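Local coordinates for protein congerin-2 (PDB 1IS3) that binds beta-galactosides as a homodimeric galectin of the conger eel, here holding lactose in its carbohydrate-recognition site, at residues A[29-33]-A[86-90]; A[39-45]-A[60-66]; A[92-97]-A[109-115]. All blocks are in the same frame, centred on the assembly; numbering follows the deposited sequence.

Contact 1 (A[29-33]-A[86-90]); sequences RFSIN and FQTTI. With GAL (beta-D-galactopyranose), chain B.
Atom O3 of the galactose takes a nearly straight hydrogen bond from Arg29 NH1, 2.8 Å long with an N-H...O angle of 169°, and lies at the edge of the guanidinium, in its plane. The same NH1 also forms a salt bridge with Asp46, and Tyr51 adds a cation-pi contact, so the arginine head is held by protein as well as by sugar. On the other surface of the strand, Phe30 and Ile32 turn inward, toward 86-90. The two segments belong to different sheets of the galectin beta-sandwich, running 10.8 Å apart at closest approach and 27° from parallel, with no hydrogen bond between them; the interval is filled by side-chain packing, mostly apolar. Phe30 and Phe86 approach from opposite directions and form an offset stack with centroids 4.9 Å apart and planes inclined by 30°. Phe30 CZ sits over one face of the Phe86 ring, displaced toward its rim, while Phe30 CE2 comes within 3.7 Å of Phe86 CZ. Both phenylalanines point toward the facing sheet, and in both CG stands between the backbone N and the carbonyl carbon, a first torsion that sets where each ring lies in the stack. Val23 and Leu123 also touch both rings. Farther along, Ile32 CD1 meets Thr88 OG1 tip to tip at 4.1 Å, and its CG2 branch slides past Ile90 CD1 at 4.2 Å. On the sugar-facing surface of strand 29-33, Asn33 ND2 donates to Ser31 OG (2.9 Å), while Asn33 OD1 is hydrogen-bonded to His44 ND1, making the asparagine a second-shell support for a histidine that contacts galactose.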
loop_
_atom_site.group_PDB
_atom_site.type_symbol
_atom_site.label_atom_id
_atom_site.label_comp_id
_atom_site.label_asym_id
_atom_site.label_seq_id
_atom_site.Cartn_x
_atom_site.Cartn_y
_atom_site.Cartn_z
ATOM N N ARG A 29 9.120 20.403 3.592
ATOM C CA ARG A 29 9.470 19.150 4.262
ATOM C C ARG A 29 8.466 18.064 3.870
ATOM O O ARG A 29 7.326 18.358 3.468
ATOM C CB ARG A 29 9.441 19.338 5.789
ATOM C CG ARG A 29 8.065 19.791 6.254
ATOM C CD ARG A 29 7.952 20.378 7.641
ATOM N NE ARG A 29 8.000 19.378 8.658
ATOM C CZ ARG A 29 7.127 19.274 9.682
ATOM N NH1 ARG A 29 7.330 18.305 10.547
ATOM N NH2 ARG A 29 6.067 20.041 9.879
ATOM N N PHE A 30 8.829 16.814 3.980
ATOM C CA PHE A 30 7.855 15.725 3.837
ATOM C C PHE A 30 8.330 14.626 4.792
ATOM O O PHE A 30 9.523 14.562 5.140
ATOM C CB PHE A 30 7.770 15.154 2.413
ATOM C CG PHE A 30 8.954 14.343 1.907
ATOM C CD1 PHE A 30 10.057 14.998 1.327
ATOM C CD2 PHE A 30 8.952 12.939 2.037
ATOM C CE1 PHE A 30 11.165 14.248 0.888
ATOM C CE2 PHE A 30 10.056 12.209 1.593
ATOM C CZ PHE A 30 11.164 12.862 1.026
ATOM N N SER A 31 7.449 13.737 5.234
ATOM C CA SER A 31 7.891 12.663 6.116
ATOM C C SER A 31 7.408 11.292 5.674
ATOM O O SER A 31 6.376 11.216 5.003
ATOM C CB SER A 31 7.410 12.909 7.549
ATOM O OG SER A 31 6.007 13.032 7.732
ATOM N N ILE A 32 8.118 10.251 6.084
ATOM C CA ILE A 32 7.675 8.879 5.926
ATOM C C ILE A 32 7.392 8.430 7.384
ATOM O O ILE A 32 8.206 8.647 8.310
ATOM C CB ILE A 32 8.800 8.019 5.278
ATOM C CG1 ILE A 32 9.082 8.529 3.843
ATOM C CG2 ILE A 32 8.387 6.522 5.309
ATOM C CD1 ILE A 32 10.482 8.051 3.281
ATOM N N ASN A 33 6.260 7.764 7.601
ATOM C CA ASN A 33 5.795 7.438 8.953
ATOM C C ASN A 33 5.385 5.970 9.041
ATOM O O ASN A 33 4.682 5.513 8.129
ATOM C CB ASN A 33 4.579 8.305 9.309
ATOM C CG ASN A 33 4.914 9.775 9.236
ATOM O OD1 ASN A 33 5.521 10.291 10.162
ATOM N ND2 ASN A 33 4.636 10.487 8.154
ATOM N N PHE A 86 13.334 9.928 -5.154
ATOM C CA PHE A 86 14.098 9.345 -4.054
ATOM C C PHE A 86 13.603 7.899 -3.901
ATOM O O PHE A 86 12.503 7.556 -4.385
ATOM C CB PHE A 86 13.848 10.123 -2.762
ATOM C CG PHE A 86 12.422 10.082 -2.236
ATOM C CD1 PHE A 86 11.507 11.053 -2.623
ATOM C CD2 PHE A 86 12.003 9.055 -1.370
ATOM C CE1 PHE A 86 10.186 10.998 -2.156
ATOM C CE2 PHE A 86 10.679 9.015 -0.920
ATOM C CZ PHE A 86 9.771 9.987 -1.315
ATOM N N GLN A 87 14.365 7.075 -3.187
ATOM C CA GLN A 87 14.018 5.676 -2.930
ATOM C C GLN A 87 14.532 5.346 -1.531
ATOM O O GLN A 87 15.698 5.645 -1.250
ATOM C CB GLN A 87 14.699 4.804 -3.972
ATOM C CG GLN A 87 14.311 3.361 -3.811
ATOM C CD GLN A 87 14.658 2.546 -5.050
ATOM O OE1 GLN A 87 15.208 1.454 -4.959
ATOM N NE2 GLN A 87 14.339 3.012 -6.253
ATOM N N THR A 88 13.711 4.773 -0.655
ATOM C CA THR A 88 14.102 4.462 0.706
ATOM C C THR A 88 13.631 3.059 1.030
ATOM O O THR A 88 12.505 2.667 0.671
ATOM C CB THR A 88 13.464 5.451 1.701
ATOM O OG1 THR A 88 13.835 6.749 1.222
ATOM C CG2 THR A 88 13.915 5.253 3.137
ATOM N N THR A 89 14.507 2.343 1.727
ATOM C CA THR A 89 14.200 1.004 2.190
ATOM C C THR A 89 14.338 0.954 3.713
ATOM O O THR A 89 15.297 1.488 4.291
ATOM C CB THR A 89 15.156 -0.062 1.552
ATOM O OG1 THR A 89 14.879 -0.022 0.149
ATOM C CG2 THR A 89 14.951 -1.505 2.056
ATOM N N ILE A 90 13.359 0.327 4.347
ATOM C CA ILE A 90 13.296 0.224 5.791
ATOM C C ILE A 90 13.089 -1.234 6.190
ATOM O O ILE A 90 12.302 -1.962 5.559
ATOM C CB ILE A 90 12.125 1.113 6.322
ATOM C CG1 ILE A 90 12.318 2.560 5.887
ATOM C CG2 ILE A 90 12.020 0.987 7.856
ATOM C CD1 ILE A 90 11.109 3.465 6.154
HETATM C C1 GAL B . 8.367 19.057 15.249
HETATM C C2 GAL B . 7.377 19.068 14.091
HETATM C C3 GAL B . 6.638 17.741 14.000
HETATM C C4 GAL B . 7.639 16.583 13.946
HETATM C C5 GAL B . 8.576 16.681 15.142
HETATM C C6 GAL B . 9.622 15.599 15.148
HETATM O O2 GAL B . 6.443 20.113 14.283
HETATM O O3 GAL B . 5.821 17.732 12.840
HETATM O O4 GAL B . 8.389 16.622 12.737
HETATM O O5 GAL B . 9.265 17.945 15.131
HETATM O O6 GAL B . 10.421 15.680 16.314
#

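Contact 2 (A[39-45]-A[60-66]). With GAL (beta-D-galactopyranose), chain B.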
loop_
_atom_site.group_PDB
_atom_site.type_symbol
_atom_site.label_atom_id
_atom_site.label_comp_id
_atom_site.label_asym_id
_atom_site.label_seq_id
_atom_site.Cartn_x
_atom_site.Cartn_y
_atom_site.Cartn_z
ATOM N N ASP A 39 -1.697 9.435 14.904
ATOM C CA ASP A 39 -1.363 9.927 16.236
ATOM C C ASP A 39 -0.552 8.902 17.033
ATOM O O ASP A 39 -0.370 9.047 18.246
ATOM C CB ASP A 39 -2.648 10.283 17.038
ATOM C CG ASP A 39 -2.375 11.244 18.195
ATOM O OD1 ASP A 39 -2.879 11.019 19.301
ATOM O OD2 ASP A 39 -1.632 12.203 17.990
ATOM N N SER A 40 -0.044 7.847 16.392
ATOM C CA SER A 40 0.699 6.817 17.071
ATOM C C SER A 40 1.731 6.370 16.043
ATOM O O SER A 40 1.410 5.562 15.154
ATOM C CB SER A 40 -0.268 5.708 17.436
ATOM O OG SER A 40 0.480 4.708 18.112
ATOM N N ILE A 41 2.959 6.923 16.079
ATOM C CA ILE A 41 3.957 6.683 15.026
ATOM C C ILE A 41 5.223 6.211 15.708
ATOM O O ILE A 41 5.792 6.921 16.562
ATOM C CB ILE A 41 4.240 8.005 14.207
ATOM C CG1 ILE A 41 2.953 8.511 13.533
ATOM C CG2 ILE A 41 5.281 7.735 13.123
ATOM C CD1 ILE A 41 3.085 9.934 12.971
ATOM N N ALA A 42 5.654 5.011 15.362
ATOM C CA ALA A 42 6.867 4.453 15.943
ATOM C C ALA A 42 8.155 5.025 15.291
ATOM O O ALA A 42 9.204 5.192 15.937
ATOM C CB ALA A 42 6.871 2.927 15.780
ATOM N N MET A 43 8.091 5.354 13.998
ATOM C CA MET A 43 9.248 5.922 13.329
ATOM C C MET A 43 8.721 6.997 12.375
ATOM O O MET A 43 8.009 6.670 11.413
ATOM C CB MET A 43 9.973 4.815 12.569
ATOM C CG MET A 43 11.407 5.140 12.109
ATOM S SD MET A 43 11.487 6.408 10.846
ATOM C CE MET A 43 10.757 5.583 9.453
ATOM N N HIS A 44 8.953 8.262 12.724
ATOM C CA HIS A 44 8.671 9.416 11.888
ATOM C C HIS A 44 10.013 9.865 11.277
ATOM O O HIS A 44 10.918 10.141 12.060
ATOM C CB HIS A 44 8.067 10.526 12.757
ATOM C CG HIS A 44 7.956 11.925 12.105
ATOM N ND1 HIS A 44 7.081 12.349 11.195
ATOM C CD2 HIS A 44 8.712 13.049 12.442
ATOM C CE1 HIS A 44 7.239 13.638 10.967
ATOM N NE2 HIS A 44 8.228 14.050 11.727
ATOM N N MET A 45 10.205 9.972 9.961
ATOM C CA MET A 45 11.454 10.403 9.371
ATOM C C MET A 45 11.087 11.646 8.551
ATOM O O MET A 45 10.447 11.569 7.478
ATOM C CB MET A 45 11.937 9.284 8.509
ATOM C CG MET A 45 13.192 9.666 7.799
ATOM S SD MET A 45 13.639 8.306 6.680
ATOM C CE MET A 45 15.342 8.720 6.678
ATOM N N LEU A 60 14.377 12.440 13.049
ATOM C CA LEU A 60 13.667 11.206 13.363
ATOM C C LEU A 60 13.077 11.252 14.775
ATOM O O LEU A 60 13.712 11.775 15.711
ATOM C CB LEU A 60 14.617 10.016 13.247
ATOM C CG LEU A 60 15.062 9.798 11.798
ATOM C CD1 LEU A 60 16.385 10.518 11.568
ATOM C CD2 LEU A 60 15.165 8.323 11.524
ATOM N N ASN A 61 11.859 10.744 14.944
ATOM C CA ASN A 61 11.222 10.750 16.251
ATOM C C ASN A 61 10.041 9.783 16.317
ATOM O O ASN A 61 9.703 9.156 15.304
ATOM C CB ASN A 61 10.756 12.181 16.578
ATOM C CG ASN A 61 10.700 12.530 18.077
ATOM O OD1 ASN A 61 10.751 11.672 18.947
ATOM N ND2 ASN A 61 10.549 13.787 18.440
ATOM N N SER A 62 9.463 9.570 17.495
ATOM C CA SER A 62 8.264 8.782 17.663
ATOM C C SER A 62 7.224 9.707 18.285
ATOM O O SER A 62 7.542 10.684 19.008
ATOM C CB SER A 62 8.589 7.601 18.557
ATOM O OG SER A 62 9.090 8.070 19.807
ATOM N N LEU A 63 5.967 9.375 18.009
ATOM C CA LEU A 63 4.812 10.112 18.452
ATOM C C LEU A 63 3.954 9.130 19.219
ATOM O O LEU A 63 3.609 8.069 18.674
ATOM C CB LEU A 63 4.025 10.654 17.266
ATOM C CG LEU A 63 2.730 11.396 17.544
ATOM C CD1 LEU A 63 2.985 12.682 18.301
ATOM C CD2 LEU A 63 2.101 11.784 16.229
ATOM N N VAL A 64 3.625 9.486 20.460
ATOM C CA VAL A 64 2.804 8.630 21.321
ATOM C C VAL A 64 1.392 9.211 21.388
ATOM O O VAL A 64 1.211 10.419 21.586
ATOM C CB VAL A 64 3.450 8.562 22.732
ATOM C CG1 VAL A 64 2.567 7.785 23.736
ATOM C CG2 VAL A 64 4.794 7.831 22.590
ATOM N N HIS A 65 0.391 8.345 21.218
ATOM C CA HIS A 65 -0.992 8.765 21.149
ATOM C C HIS A 65 -1.419 9.509 22.414
ATOM O O HIS A 65 -1.147 9.063 23.524
ATOM C CB HIS A 65 -1.850 7.508 20.896
ATOM C CG HIS A 65 -3.327 7.858 20.849
ATOM N ND1 HIS A 65 -3.969 8.638 19.979
ATOM C CD2 HIS A 65 -4.230 7.481 21.820
ATOM C CE1 HIS A 65 -5.219 8.776 20.386
ATOM N NE2 HIS A 65 -5.358 8.076 21.487
ATOM N N ASN A 66 -2.038 10.665 22.234
ATOM C CA ASN A 66 -2.485 11.533 23.321
ATOM C C ASN A 66 -1.360 11.959 24.247
ATOM O O ASN A 66 -1.620 12.430 25.352
ATOM C CB ASN A 66 -3.583 10.840 24.145
ATOM C CG ASN A 66 -4.543 11.798 24.857
ATOM O OD1 ASN A 66 -5.134 11.451 25.909
ATOM N ND2 ASN A 66 -4.807 12.995 24.323
HETATM C C1 GAL B . 8.367 19.057 15.249
HETATM C C2 GAL B . 7.377 19.068 14.091
HETATM C C3 GAL B . 6.638 17.741 14.000
HETATM C C4 GAL B . 7.639 16.583 13.946
HETATM C C5 GAL B . 8.576 16.681 15.142
HETATM C C6 GAL B . 9.622 15.599 15.148
HETATM O O2 GAL B . 6.443 20.113 14.283
HETATM O O3 GAL B . 5.821 17.732 12.840
HETATM O O4 GAL B . 8.389 16.622 12.737
HETATM O O5 GAL B . 9.265 17.945 15.131
HETATM O O6 GAL B . 10.421 15.680 16.314
HETATM O O HOH W 1 -0.112 12.489 20.344
HETATM O O HOH W 2 0.907 5.545 20.764
#
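His44 and Asn61 form an antiparallel hydrogen-bonded pair in the beta hairpin of strands 40-48 and 57-64, part of the sugar-binding sheet of the galectin sandwich, and both side chains leave the sheet on the galactose side. The imidazole presents its NE2 edge to the sugar, with galactose O4 near the ring plane and 2.8 Å from His44 NE2. Asn61 leads away from the histidine, CG anti to its backbone N, and sends ND2 along an almost straight bond (173°) to galactose O6. Thus the two residues grip the 4-hydroxyl and the exocyclic 6-hydroxyl of the same galactose, while Trp69 meets the His44 ring at an angle. Asn61 OD1 accepts from Ser62 N and also from Arg112. Ile41 and Leu63, the next hydrogen-bonded pair, lie on this same surface; their side chains cross obliquely and touch through Ile41 CD1 and Leu63 CD2. Between the two pairs the register slips by one residue at a classic beta bulge, where Ala42 and Met43 both face Val34. On the reverse surface Leu60 packs against Met45 and sets CD2 beside Met43 SD, joining a core shared with Val107, Ile99 and Phe109 of the facing sheet. Beyond the strand end, Asp39 and His65 cross at about a right angle, their carboxylate and ring planes 85° apart. The bond from His65 ND1 to Asp39 OD1 is weak, bent to 117° despite its 2.7 Å length. A straighter one comes from the backbone: Asn66 N donates to Asp39 OD1 on the syn side but tilted out of the carboxylate plane. Water 2 bridges the two segments nearby, donating to Ser40 OG, which is also hydrogen-bonded to Glu36 OE2, and accepting from His65 N at 2.9 Å.

Contact 3 (A[92-97]-A[109-115])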
loop_
_atom_site.group_PDB
_atom_site.type_symbol
_atom_site.label_atom_id
_atom_site.label_comp_id
_atom_site.label_asym_id
_atom_site.label_seq_id
_atom_site.Cartn_x
_atom_site.Cartn_y
_atom_site.Cartn_z
ATOM N N PHE A 92 13.409 -3.695 10.199
ATOM C CA PHE A 92 13.566 -3.463 11.617
ATOM C C PHE A 92 13.607 -4.764 12.383
ATOM O O PHE A 92 13.176 -5.816 11.869
ATOM C CB PHE A 92 12.403 -2.588 12.151
ATOM C CG PHE A 92 11.013 -3.214 12.099
ATOM C CD1 PHE A 92 10.237 -3.099 10.948
ATOM C CD2 PHE A 92 10.514 -3.934 13.207
ATOM C CE1 PHE A 92 8.975 -3.706 10.904
ATOM C CE2 PHE A 92 9.253 -4.533 13.152
ATOM C CZ PHE A 92 8.488 -4.420 12.002
ATOM N N ASP A 93 14.218 -4.719 13.571
ATOM C CA ASP A 93 14.045 -5.842 14.467
ATOM C C ASP A 93 13.440 -5.259 15.735
ATOM O O ASP A 93 13.075 -4.080 15.720
ATOM C CB ASP A 93 15.374 -6.531 14.760
ATOM C CG ASP A 93 16.513 -5.680 15.287
ATOM O OD1 ASP A 93 17.638 -6.100 15.046
ATOM O OD2 ASP A 93 16.287 -4.640 15.900
ATOM N N THR A 94 13.416 -5.962 16.886
ATOM C CA THR A 94 12.740 -5.350 18.044
ATOM C C THR A 94 13.464 -4.212 18.703
ATOM O O THR A 94 12.927 -3.517 19.552
ATOM C CB THR A 94 12.431 -6.333 19.181
ATOM O OG1 THR A 94 13.634 -7.036 19.455
ATOM C CG2 THR A 94 11.191 -7.176 18.847
ATOM N N HIS A 95 14.713 -4.018 18.305
ATOM C CA HIS A 95 15.502 -2.945 18.887
ATOM C C HIS A 95 15.803 -1.746 18.013
ATOM O O HIS A 95 16.011 -0.648 18.544
ATOM C CB HIS A 95 16.843 -3.475 19.368
ATOM C CG HIS A 95 16.621 -4.409 20.533
ATOM N ND1 HIS A 95 16.749 -5.734 20.569
ATOM C CD2 HIS A 95 16.138 -3.983 21.751
ATOM C CE1 HIS A 95 16.341 -6.120 21.769
ATOM N NE2 HIS A 95 15.980 -5.058 22.464
ATOM N N THR A 96 15.785 -1.930 16.683
ATOM C CA THR A 96 16.321 -0.929 15.778
ATOM C C THR A 96 15.559 -0.860 14.462
ATOM O O THR A 96 15.311 -1.944 13.906
ATOM C CB THR A 96 17.814 -1.261 15.426
ATOM O OG1 THR A 96 18.487 -1.472 16.659
ATOM C CG2 THR A 96 18.485 -0.189 14.578
ATOM N N PHE A 97 15.255 0.342 13.961
ATOM C CA PHE A 97 14.848 0.554 12.569
ATOM C C PHE A 97 16.104 0.823 11.744
ATOM O O PHE A 97 16.940 1.647 12.109
ATOM C CB PHE A 97 13.936 1.761 12.342
ATOM C CG PHE A 97 12.525 1.519 12.891
ATOM C CD1 PHE A 97 11.545 1.010 12.042
ATOM C CD2 PHE A 97 12.224 1.840 14.214
ATOM C CE1 PHE A 97 10.254 0.821 12.512
ATOM C CE2 PHE A 97 10.928 1.650 14.688
ATOM C CZ PHE A 97 9.949 1.140 13.833
ATOM N N PHE A 109 17.512 4.022 13.938
ATOM C CA PHE A 109 16.740 4.764 14.925
ATOM C C PHE A 109 16.184 3.688 15.854
ATOM O O PHE A 109 15.789 2.636 15.348
ATOM C CB PHE A 109 15.637 5.513 14.191
ATOM C CG PHE A 109 14.707 6.275 15.111
ATOM C CD1 PHE A 109 15.146 7.437 15.743
ATOM C CD2 PHE A 109 13.397 5.797 15.312
ATOM C CE1 PHE A 109 14.258 8.114 16.578
ATOM C CE2 PHE A 109 12.520 6.483 16.149
ATOM C CZ PHE A 109 12.954 7.638 16.777
ATOM N N PRO A 110 16.183 3.796 17.184
ATOM C CA PRO A 110 15.656 2.772 18.070
ATOM C C PRO A 110 14.161 2.471 17.862
ATOM O O PRO A 110 13.321 3.348 17.602
ATOM C CB PRO A 110 15.950 3.316 19.463
ATOM C CG PRO A 110 15.862 4.804 19.271
ATOM C CD PRO A 110 16.575 4.997 17.936
ATOM N N ASN A 111 13.841 1.196 18.035
ATOM C CA ASN A 111 12.445 0.748 18.070
ATOM C C ASN A 111 12.048 0.907 19.540
ATOM O O ASN A 111 12.140 -0.029 20.339
ATOM C CB ASN A 111 12.383 -0.705 17.645
ATOM C CG ASN A 111 10.993 -1.290 17.586
ATOM O OD1 ASN A 111 10.823 -2.331 16.961
ATOM N ND2 ASN A 111 9.953 -0.729 18.142
ATOM N N ARG A 112 11.604 2.092 19.913
ATOM C CA ARG A 112 11.344 2.466 21.296
ATOM C C ARG A 112 10.261 1.681 21.999
ATOM O O ARG A 112 10.343 1.415 23.202
ATOM C CB ARG A 112 10.999 3.942 21.335
ATOM C CG ARG A 112 12.224 4.780 20.984
ATOM C CD ARG A 112 11.882 6.252 20.832
ATOM N NE ARG A 112 13.091 7.061 20.736
ATOM C CZ ARG A 112 13.106 8.337 20.356
ATOM N NH1 ARG A 112 14.286 8.947 20.310
ATOM N NH2 ARG A 112 12.006 8.982 19.999
ATOM N N ASN A 113 9.217 1.239 21.312
ATOM C CA ASN A 113 8.196 0.464 22.002
ATOM C C ASN A 113 8.439 -1.025 21.912
ATOM O O ASN A 113 7.671 -1.792 22.475
ATOM C CB ASN A 113 6.809 0.697 21.437
ATOM C CG ASN A 113 6.437 2.122 21.131
ATOM O OD1 ASN A 113 5.634 2.284 20.201
ATOM N ND2 ASN A 113 6.986 3.189 21.720
ATOM N N LYS A 114 9.483 -1.484 21.220
ATOM C CA LYS A 114 9.808 -2.890 21.002
ATOM C C LYS A 114 8.684 -3.603 20.223
ATOM O O LYS A 114 8.381 -4.774 20.437
ATOM C CB LYS A 114 10.066 -3.582 22.364
ATOM C CG LYS A 114 11.239 -3.044 23.195
ATOM C CD LYS A 114 12.512 -3.751 22.774
ATOM C CE LYS A 114 12.540 -5.274 23.077
ATOM N NZ LYS A 114 12.497 -5.652 24.493
ATOM N N ASP A 115 8.029 -2.880 19.307
ATOM C CA ASP A 115 6.957 -3.430 18.480
ATOM C C ASP A 115 7.439 -4.428 17.434
ATOM O O ASP A 115 8.529 -4.313 16.888
ATOM C CB ASP A 115 6.214 -2.313 17.753
ATOM C CG ASP A 115 5.376 -1.417 18.658
ATOM O OD1 ASP A 115 5.451 -0.192 18.541
ATOM O OD2 ASP A 115 4.643 -1.937 19.482
#
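The hairpin of strands 96-100 and 106-110 opens here into two turns that pack against each other, one at 93-96 and the other a type I beta turn from Asn111 to Lys114. Phe97 and Phe109 form the last hydrogen-bonded pair: Phe97 N donates to Phe109 O at 2.7 Å, nearly in line with the carbonyl, and Phe109 N returns a bond to Phe97 O. Phe97 CD2 lies near the plane of the Phe109 ring, at its edge, 4.3 Å from Phe109 CD2. This pair links the outermost strand 106-110 of the five-stranded sheet to its neighbour 96-100, and both rings reach across the sandwich to Met43 of the opposing sheet. Asn111 N then bonds to His95 O, approaching from well above the carbonyl plane. Within the first turn Asp93 OD2 receives both His95 N and Thr96 N, an Asx motif whose bond from His95 N closes an Asx turn, fixing the backbone leading into strand 96-100. Lys114, bent at chi2, chi3 and chi4, folds over this turn, bringing CD to 3.3 Å from Thr94 O and lying alongside His95. On the far side, Arg112 lays its guanidinium face over Phe109 CZ, 3.6 Å from the plane, and reaches Asn61 and Ser62.

From the N terminus, strand 29-34 opens contact 1, which closes only when the chain returns in strand 85-92 of the facing sheet. Within that span contact 2 opens and closes as a local hairpin between 39-45 and 60-66, so it is wholly enclosed by contact 1. Contact 3 follows both in series, another hairpin, formed beside strand 85-92 in the five-stranded sheet. Contact 1 therefore bridges the two sheets, while contacts 2 and 3 each pair strands within one. Contacts 1 and 2 meet where Ile32 O accepts from Met45 N, contacts 1 and 3 where Ile90 packs on Phe97, and contacts 2 and 3 where Ala42 O approaches Phe109 CE2.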